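Local coordinates for flavodoxin, WrbA-like protein (PDB 3D7N) that probably binds FMN and transfers electrons as a WrbA-like, flavodoxin-fold NAD(P)H:quinone dehydrogenase, at residues Ala37-Trp49 against Trp71-Pro83. Sequence-based numbering, arbitrary orientation.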
# COMPACT_ATOMS: atom_id res chain seq x y z
N ALA A 37 8.78 -23.27 11.01
CA ALA A 37 9.29 -22.03 11.58
C ALA A 37 10.46 -21.56 10.77
O ALA A 37 11.39 -22.33 10.59
CB ALA A 37 9.71 -22.25 13.03
N ILE A 38 10.41 -20.33 10.26
CA ILE A 38 11.60 -19.65 9.72
C ILE A 38 12.44 -19.28 10.93
O ILE A 38 11.91 -18.68 11.87
CB ILE A 38 11.22 -18.35 8.99
CG1 ILE A 38 10.29 -18.66 7.81
CG2 ILE A 38 12.46 -17.53 8.58
CD1 ILE A 38 9.28 -17.52 7.45
N ASP A 39 13.71 -19.68 10.95
CA ASP A 39 14.53 -19.43 12.14
C ASP A 39 14.99 -17.97 12.26
O ASP A 39 14.66 -17.13 11.42
CB ASP A 39 15.69 -20.45 12.23
CG ASP A 39 16.72 -20.28 11.13
OD1 ASP A 39 16.83 -19.17 10.56
OD2 ASP A 39 17.45 -21.28 10.86
N ALA A 40 15.71 -17.67 13.33
CA ALA A 40 16.12 -16.31 13.66
C ALA A 40 16.99 -15.67 12.60
O ALA A 40 17.18 -14.45 12.60
CB ALA A 40 16.85 -16.26 15.00
N GLU A 41 17.54 -16.51 11.71
CA GLU A 41 18.37 -16.06 10.59
C GLU A 41 17.66 -16.02 9.22
O GLU A 41 18.31 -15.78 8.21
CB GLU A 41 19.62 -16.96 10.55
CG GLU A 41 20.71 -16.52 11.49
CD GLU A 41 21.49 -17.68 12.09
OE1 GLU A 41 21.00 -18.28 13.08
OE2 GLU A 41 22.60 -17.99 11.61
N GLY A 42 16.35 -16.25 9.20
CA GLY A 42 15.56 -16.22 7.95
C GLY A 42 15.70 -17.47 7.10
O GLY A 42 15.62 -17.43 5.87
N ASN A 43 15.92 -18.60 7.76
CA ASN A 43 16.16 -19.86 7.09
C ASN A 43 15.03 -20.83 7.43
O ASN A 43 14.51 -20.84 8.54
CB ASN A 43 17.49 -20.44 7.52
CG ASN A 43 18.68 -19.69 6.95
OD1 ASN A 43 19.72 -19.58 7.62
ND2 ASN A 43 18.58 -19.24 5.71
N LEU A 44 14.63 -21.60 6.43
CA LEU A 44 13.63 -22.63 6.59
C LEU A 44 14.32 -23.97 6.24
O LEU A 44 15.13 -24.04 5.32
CB LEU A 44 12.43 -22.35 5.69
CG LEU A 44 11.21 -23.25 5.84
CD1 LEU A 44 10.63 -23.11 7.25
CD2 LEU A 44 10.16 -22.91 4.79
N SER A 45 14.00 -25.02 6.97
CA SER A 45 14.60 -26.31 6.66
C SER A 45 14.07 -26.84 5.33
O SER A 45 13.08 -26.38 4.77
CB SER A 45 14.29 -27.30 7.78
OG SER A 45 12.89 -27.50 7.86
N GLU A 46 14.72 -27.88 4.86
CA GLU A 46 14.39 -28.44 3.57
C GLU A 46 13.07 -29.20 3.72
O GLU A 46 12.31 -29.36 2.77
CB GLU A 46 15.51 -29.34 3.11
CG GLU A 46 16.93 -28.68 3.22
CD GLU A 46 17.41 -28.35 4.68
OE1 GLU A 46 16.78 -28.81 5.69
OE2 GLU A 46 18.43 -27.62 4.82
N ASP A 47 12.80 -29.63 4.94
CA ASP A 47 11.51 -30.17 5.33
C ASP A 47 10.41 -29.11 5.19
O ASP A 47 9.33 -29.40 4.69
CB ASP A 47 11.58 -30.66 6.78
CG ASP A 47 12.78 -31.58 7.01
OD1 ASP A 47 13.95 -31.09 6.96
OD2 ASP A 47 12.56 -32.80 7.22
N GLY A 48 10.67 -27.89 5.64
CA GLY A 48 9.72 -26.80 5.43
C GLY A 48 9.39 -26.58 3.97
O GLY A 48 8.22 -26.55 3.60
N TRP A 49 10.42 -26.44 3.14
CA TRP A 49 10.26 -26.13 1.70
C TRP A 49 9.53 -27.25 0.95
O TRP A 49 8.65 -26.99 0.12
CB TRP A 49 11.63 -25.89 1.03
CG TRP A 49 12.32 -24.63 1.46
CD1 TRP A 49 13.45 -24.52 2.22
CD2 TRP A 49 11.92 -23.29 1.16
NE1 TRP A 49 13.79 -23.21 2.41
CE2 TRP A 49 12.87 -22.43 1.76
CE3 TRP A 49 10.90 -22.74 0.42
CZ2 TRP A 49 12.80 -21.06 1.66
CZ3 TRP A 49 10.83 -21.36 0.31
CH2 TRP A 49 11.78 -20.54 0.93
N TRP A 71 12.58 -8.82 8.75
CA TRP A 71 13.57 -9.16 7.78
C TRP A 71 13.70 -10.67 7.58
O TRP A 71 13.95 -11.12 6.47
CB TRP A 71 14.92 -8.54 8.09
CG TRP A 71 15.71 -9.14 9.22
CD1 TRP A 71 15.81 -8.65 10.50
CD2 TRP A 71 16.58 -10.28 9.16
NE1 TRP A 71 16.66 -9.43 11.23
CE2 TRP A 71 17.14 -10.44 10.44
CE3 TRP A 71 16.92 -11.19 8.14
CZ2 TRP A 71 18.05 -11.47 10.74
CZ3 TRP A 71 17.79 -12.23 8.45
CH2 TRP A 71 18.36 -12.35 9.73
N GLN A 72 13.51 -11.44 8.64
CA GLN A 72 13.59 -12.88 8.57
C GLN A 72 12.49 -13.42 7.68
O GLN A 72 12.74 -14.27 6.86
CB GLN A 72 13.49 -13.50 9.97
CG GLN A 72 14.73 -13.32 10.85
CD GLN A 72 14.60 -12.14 11.82
OE1 GLN A 72 13.84 -11.19 11.59
NE2 GLN A 72 15.37 -12.17 12.87
N PHE A 73 11.25 -12.94 7.83
CA PHE A 73 10.20 -13.32 6.87
C PHE A 73 10.51 -12.95 5.42
O PHE A 73 10.32 -13.77 4.54
CB PHE A 73 8.81 -12.80 7.22
CG PHE A 73 7.74 -13.38 6.34
CD1 PHE A 73 7.18 -14.58 6.62
CD2 PHE A 73 7.39 -12.76 5.17
CE1 PHE A 73 6.25 -15.12 5.81
CE2 PHE A 73 6.45 -13.30 4.35
CZ PHE A 73 5.89 -14.47 4.68
N LYS A 74 11.02 -11.75 5.17
CA LYS A 74 11.30 -11.28 3.80
C LYS A 74 12.45 -12.10 3.19
O LYS A 74 12.39 -12.51 2.05
CB LYS A 74 11.58 -9.77 3.81
CG LYS A 74 11.75 -9.13 2.47
CD LYS A 74 10.53 -9.36 1.55
CE LYS A 74 10.58 -8.53 0.29
NZ LYS A 74 11.87 -8.70 -0.47
N LYS A 75 13.47 -12.42 3.97
CA LYS A 75 14.53 -13.36 3.52
C LYS A 75 13.97 -14.71 3.07
O LYS A 75 14.46 -15.33 2.12
CB LYS A 75 15.54 -13.61 4.64
CG LYS A 75 16.72 -14.51 4.20
CD LYS A 75 17.90 -14.36 5.14
CE LYS A 75 19.16 -15.01 4.60
NZ LYS A 75 19.34 -16.38 5.11
N PHE A 76 12.98 -15.21 3.77
CA PHE A 76 12.29 -16.41 3.34
C PHE A 76 11.49 -16.16 2.06
O PHE A 76 11.48 -17.03 1.16
CB PHE A 76 11.37 -16.95 4.43
CG PHE A 76 10.20 -17.68 3.90
CD1 PHE A 76 10.31 -19.03 3.54
CD2 PHE A 76 8.98 -17.03 3.74
CE1 PHE A 76 9.22 -19.72 3.01
CE2 PHE A 76 7.87 -17.71 3.22
CZ PHE A 76 7.99 -19.05 2.83
N ALA A 77 10.80 -15.01 1.99
CA ALA A 77 10.01 -14.66 0.82
C ALA A 77 10.93 -14.56 -0.42
O ALA A 77 10.61 -15.09 -1.53
CB ALA A 77 9.26 -13.32 1.05
N ASP A 78 12.07 -13.88 -0.22
CA ASP A 78 13.05 -13.72 -1.28
C ASP A 78 13.52 -15.11 -1.75
O ASP A 78 13.66 -15.34 -2.94
CB ASP A 78 14.20 -12.79 -0.86
CG ASP A 78 13.77 -11.34 -0.72
OD1 ASP A 78 12.60 -11.01 -1.06
OD2 ASP A 78 14.59 -10.48 -0.29
N ALA A 79 13.73 -16.03 -0.81
CA ALA A 79 14.20 -17.38 -1.12
C ALA A 79 13.11 -18.21 -1.81
O ALA A 79 13.40 -19.18 -2.47
CB ALA A 79 14.70 -18.10 0.14
N SER A 80 11.85 -17.83 -1.69
CA SER A 80 10.79 -18.49 -2.45
C SER A 80 10.84 -18.08 -3.93
O SER A 80 10.00 -18.51 -4.70
CB SER A 80 9.41 -18.25 -1.83
OG SER A 80 8.88 -16.95 -2.13
N SER A 81 11.81 -17.26 -4.32
CA SER A 81 12.05 -17.02 -5.74
C SER A 81 12.27 -18.34 -6.46
O SER A 81 11.92 -18.47 -7.61
CB SER A 81 13.25 -16.10 -5.98
OG SER A 81 14.45 -16.63 -5.45
N LYS A 82 12.87 -19.31 -5.78
CA LYS A 82 13.15 -20.64 -6.36
C LYS A 82 11.83 -21.36 -6.72
O LYS A 82 11.60 -21.63 -7.88
CB LYS A 82 14.05 -21.45 -5.42
CG LYS A 82 14.03 -22.94 -5.69
CD LYS A 82 15.28 -23.66 -5.19
CE LYS A 82 14.95 -25.10 -4.84
NZ LYS A 82 16.06 -26.02 -5.15
N PRO A 83 10.95 -21.64 -5.74
CA PRO A 83 9.65 -22.19 -6.17
C PRO A 83 8.85 -21.31 -7.15
O PRO A 83 8.06 -21.81 -7.93
CB PRO A 83 8.88 -22.41 -4.85
CG PRO A 83 9.62 -21.67 -3.80
CD PRO A 83 11.05 -21.55 -4.28
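Trp49 lays its six-membered ring beside the ring of Phe76, near parallel but offset. Their planes lie only 26° apart, but centroids 5.0 Å apart mean little overlap; the nearest approach is CH2 of Trp49 to CD1 of Phe76, 3.4 Å. Leu44 completes the cluster: its CD2 sits 4.0 Å above the centre of the Trp49 ring and also meets CE1 of Phe76. A chi1 of 151° swings the Phe76 ring roughly away from its own N, toward residues 37-49, where CD1 of Ile38 touches two rings, 3.7 Å from both CG of Phe76 and CD1 of Phe73. Val12 of strand 9-13 adds to this apolar core.

Gly42 lies against the helix, its CA 3.9 Å from that of Gln72, and closes the type I beta turn 39-42. NE2 of Gln72 donates to O of Ala40 (2.9 Å, 159°), almost within its own amide plane, while NZ of Lys75 bonds weakly to O of Glu41. OD1 of Asp39 accepts from N of Glu41, an Asx turn, and from N of Asn43 on the opposite carboxylate face.

Within this flavodoxin-like fold, apolar packing thus joins helices 46-54 and 71-79, and side-chain donors hold the 39-42 turn through its backbone.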